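Local structure of first ORF in transposon ISC1904 (Sulfolobus solfataricus, 3ILX) at residues A[54-59]-A[81-86]. The protein probably binds DNA and carries out strand exchange as a serine-recombinase-type protein of transposon ISC1904, represented here by its resolvase-like domain. Residues are numbered along the deposited sequence; the frame is centred on the assembly and turned at random.
Sequences KLLRMI and EILEEV
Flat groups have no part where L56 and I59 meet L83 and V86: there is no ring face or edge here, and methyl groups make every contact. V86 CG1 does most of the work, reaching across to both I59 and L56 of helix 50-60. It lies 4.1 Å from I59 CG2 and, more loosely, 4.5 Å from L56 CD1. The V86 branch that touches is the one anti to its backbone N (chi1 174°); on I59 it is likewise the branch anti to N, and the two side chains cross at about a right angle. One turn earlier on both helices, L56 CD1 comes within 4.3 Å of L83 CD2, methyl against methyl. The packing is light, burying 139 Å² in all. The axes of the two short segments come no closer than 11.4 Å. Their N-to-C directions run roughly alike, inclined at 34°. Beneath, I59 also rests on V64 and V67 of strand 64-69. V86 meets V86 of the second subunit, whose E85 packs on L56 and forms a salt bridge with R57; E85 here makes the reciprocal bridge to R57 of that subunit. Two neighbouring helices of successive beta-alpha-beta crossovers, either side of strand 64-69 in sequence, thus share an apolar seam that continues into the dimer interface, in the parallel-sheet alpha/beta fold of the resolvase N-terminal domain.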
ATOM      1  N   LYS A  54      -3.813 -12.432  10.009  1.00 27.56           N
ATOM      2  CA  LYS A  54      -3.461 -13.043  11.305  1.00 28.03           C
ATOM      3  C   LYS A  54      -2.178 -12.388  11.841  1.00 28.04           C
ATOM      4  O   LYS A  54      -2.121 -11.912  12.988  1.00 28.57           O
ATOM      5  CB  LYS A  54      -3.288 -14.553  11.171  1.00 27.08           C
ATOM      6  CG  LYS A  54      -2.804 -15.253  12.447  1.00 28.94           C
ATOM      7  CD  LYS A  54      -2.527 -16.730  12.166  1.00 30.21           C
ATOM      8  CE  LYS A  54      -1.693 -17.394  13.278  1.00 31.96           C
ATOM      9  NZ  LYS A  54      -2.518 -17.509  14.508  1.00 31.52           N
ATOM     10  N   LEU A  55      -1.172 -12.323  10.983  1.00 27.76           N
ATOM     11  CA  LEU A  55       0.102 -11.727  11.335  1.00 28.33           C
ATOM     12  C   LEU A  55      -0.018 -10.268  11.799  1.00 27.94           C
ATOM     13  O   LEU A  55       0.523  -9.913  12.837  1.00 27.89           O
ATOM     14  CB  LEU A  55       1.088 -11.835  10.161  1.00 26.81           C
ATOM     15  CG  LEU A  55       2.492 -11.240  10.332  1.00 29.23           C
ATOM     16  CD1 LEU A  55       3.209 -11.715  11.620  1.00 28.99           C
ATOM     17  CD2 LEU A  55       3.356 -11.563   9.073  1.00 28.57           C
ATOM     18  N   LEU A  56      -0.670  -9.427  10.990  1.00 27.81           N
ATOM     19  CA  LEU A  56      -0.851  -8.007  11.311  1.00 26.40           C
ATOM     20  C   LEU A  56      -1.563  -7.818  12.662  1.00 27.29           C
ATOM     21  O   LEU A  56      -1.192  -6.943  13.460  1.00 27.21           O
ATOM     22  CB  LEU A  56      -1.663  -7.314  10.201  1.00 26.32           C
ATOM     23  CG  LEU A  56      -2.110  -5.867  10.393  1.00 23.37           C
ATOM     24  CD1 LEU A  56      -0.883  -5.025  10.625  1.00 28.66           C
ATOM     25  CD2 LEU A  56      -2.854  -5.370   9.141  1.00 24.35           C
ATOM     26  N   ARG A  57      -2.609  -8.607  12.897  1.00 26.93           N
ATOM     27  CA  ARG A  57      -3.334  -8.540  14.154  1.00 27.50           C
ATOM     28  C   ARG A  57      -2.467  -8.997  15.319  1.00 28.02           C
ATOM     29  O   ARG A  57      -2.525  -8.415  16.394  1.00 27.52           O
ATOM     30  CB  ARG A  57      -4.636  -9.342  14.079  1.00 27.08           C
ATOM     31  CG  ARG A  57      -5.632  -8.668  13.166  1.00 28.21           C
ATOM     32  CD  ARG A  57      -6.723  -9.602  12.669  1.00 29.49           C
ATOM     33  NE  ARG A  57      -7.510  -8.891  11.662  1.00 28.88           N
ATOM     34  CZ  ARG A  57      -8.375  -9.452  10.826  1.00 28.66           C
ATOM     35  NH1 ARG A  57      -8.573 -10.765  10.839  1.00 29.58           N
ATOM     36  NH2 ARG A  57      -9.043  -8.692   9.971  1.00 27.20           N
HETATM   37  N   MSE A  58      -1.639 -10.016  15.100  1.00 28.18           N
HETATM   38  CA  MSE A  58      -0.755 -10.453  16.166  1.00 29.18           C
HETATM   39  C   MSE A  58       0.258  -9.365  16.544  1.00 29.17           C
HETATM   40  O   MSE A  58       0.531  -9.171  17.718  1.00 29.22           O
HETATM   41  CB  MSE A  58      -0.020 -11.737  15.781  1.00 29.19           C
HETATM   42  CG  MSE A  58      -0.886 -12.974  15.842  1.00 29.73           C
HETATM   43 SE   MSE A  58       0.213 -14.481  15.266  0.75 33.89          SE
HETATM   44  CE  MSE A  58       1.118 -14.826  16.973  1.00 31.41           C
ATOM     45  N   ILE A  59       0.833  -8.702  15.540  1.00 28.70           N
ATOM     46  CA  ILE A  59       1.804  -7.625  15.793  1.00 28.00           C
ATOM     47  C   ILE A  59       1.132  -6.529  16.613  1.00 27.71           C
ATOM     48  O   ILE A  59       1.657  -6.087  17.638  1.00 27.68           O
ATOM     49  CB  ILE A  59       2.353  -7.027  14.477  1.00 27.85           C
ATOM     50  CG1 ILE A  59       3.196  -8.059  13.731  1.00 28.04           C
ATOM     51  CG2 ILE A  59       3.185  -5.739  14.736  1.00 27.09           C
ATOM     52  CD1 ILE A  59       3.461  -7.713  12.246  1.00 26.41           C
ATOM     53  N   GLU A  81       6.428   0.366   4.223  1.00 26.14           N
ATOM     54  CA  GLU A  81       6.832   1.399   5.181  1.00 26.78           C
ATOM     55  C   GLU A  81       5.795   1.556   6.273  1.00 26.67           C
ATOM     56  O   GLU A  81       6.153   1.787   7.406  1.00 26.36           O
ATOM     57  CB  GLU A  81       7.051   2.745   4.509  1.00 27.11           C
ATOM     58  CG  GLU A  81       8.148   2.765   3.439  1.00 29.82           C
ATOM     59  CD  GLU A  81       7.649   2.368   2.048  1.00 32.71           C
ATOM     60  OE1 GLU A  81       6.567   1.722   1.876  1.00 30.99           O
ATOM     61  OE2 GLU A  81       8.382   2.707   1.115  1.00 36.17           O
ATOM     62  N   ILE A  82       4.505   1.441   5.939  1.00 26.12           N
ATOM     63  CA  ILE A  82       3.477   1.490   6.979  1.00 25.14           C
ATOM     64  C   ILE A  82       3.698   0.302   7.927  1.00 25.64           C
ATOM     65  O   ILE A  82       3.709   0.467   9.139  1.00 24.60           O
ATOM     66  CB  ILE A  82       2.031   1.486   6.386  1.00 25.12           C
ATOM     67  CG1 ILE A  82       1.776   2.795   5.644  1.00 23.82           C
ATOM     68  CG2 ILE A  82       0.951   1.268   7.510  1.00 24.53           C
ATOM     69  CD1 ILE A  82       0.623   2.670   4.649  1.00 26.17           C
ATOM     70  N   LEU A  83       3.930  -0.887   7.382  1.00 26.54           N
ATOM     71  CA  LEU A  83       4.151  -2.037   8.269  1.00 27.66           C
ATOM     72  C   LEU A  83       5.312  -1.835   9.224  1.00 28.09           C
ATOM     73  O   LEU A  83       5.248  -2.261  10.376  1.00 28.20           O
ATOM     74  CB  LEU A  83       4.359  -3.339   7.489  1.00 26.67           C
ATOM     75  CG  LEU A  83       3.167  -3.738   6.633  1.00 29.48           C
ATOM     76  CD1 LEU A  83       3.562  -4.988   5.850  1.00 30.42           C
ATOM     77  CD2 LEU A  83       1.908  -4.024   7.496  1.00 33.54           C
ATOM     78  N   GLU A  84       6.387  -1.217   8.731  1.00 28.42           N
ATOM     79  CA  GLU A  84       7.561  -0.985   9.554  1.00 28.86           C
ATOM     80  C   GLU A  84       7.250  -0.002  10.700  1.00 28.17           C
ATOM     81  O   GLU A  84       7.755  -0.125  11.817  1.00 26.73           O
ATOM     82  CB  GLU A  84       8.673  -0.396   8.699  1.00 29.48           C
ATOM     83  CG  GLU A  84       9.286  -1.332   7.657  1.00 32.71           C
ATOM     84  CD  GLU A  84      10.448  -0.650   6.923  1.00 37.37           C
ATOM     85  OE1 GLU A  84      10.247   0.403   6.245  1.00 38.79           O
ATOM     86  OE2 GLU A  84      11.572  -1.148   7.046  1.00 38.30           O
ATOM     87  N   GLU A  85       6.415   0.987  10.406  1.00 27.54           N
ATOM     88  CA  GLU A  85       6.025   1.950  11.420  1.00 26.81           C
ATOM     89  C   GLU A  85       5.218   1.220  12.482  1.00 26.41           C
ATOM     90  O   GLU A  85       5.448   1.406  13.685  1.00 24.89           O
ATOM     91  CB  GLU A  85       5.235   3.101  10.800  1.00 27.53           C
ATOM     92  CG  GLU A  85       6.052   4.079   9.956  1.00 27.33           C
ATOM     93  CD  GLU A  85       7.021   4.884  10.772  1.00 29.19           C
ATOM     94  OE1 GLU A  85       6.754   5.151  11.962  1.00 29.69           O
ATOM     95  OE2 GLU A  85       8.062   5.289  10.219  1.00 29.63           O
ATOM     96  N   VAL A  86       4.307   0.354  12.021  1.00 26.48           N
ATOM     97  CA  VAL A  86       3.484  -0.455  12.914  1.00 26.79           C
ATOM     98  C   VAL A  86       4.348  -1.326  13.814  1.00 27.80           C
ATOM     99  O   VAL A  86       4.167  -1.366  15.032  1.00 27.15           O
ATOM    100  CB  VAL A  86       2.492  -1.334  12.104  1.00 26.81           C
ATOM    101  CG1 VAL A  86       1.728  -2.291  13.044  1.00 25.44           C
ATOM    102  CG2 VAL A  86       1.498  -0.426  11.358  1.00 25.99           C
TER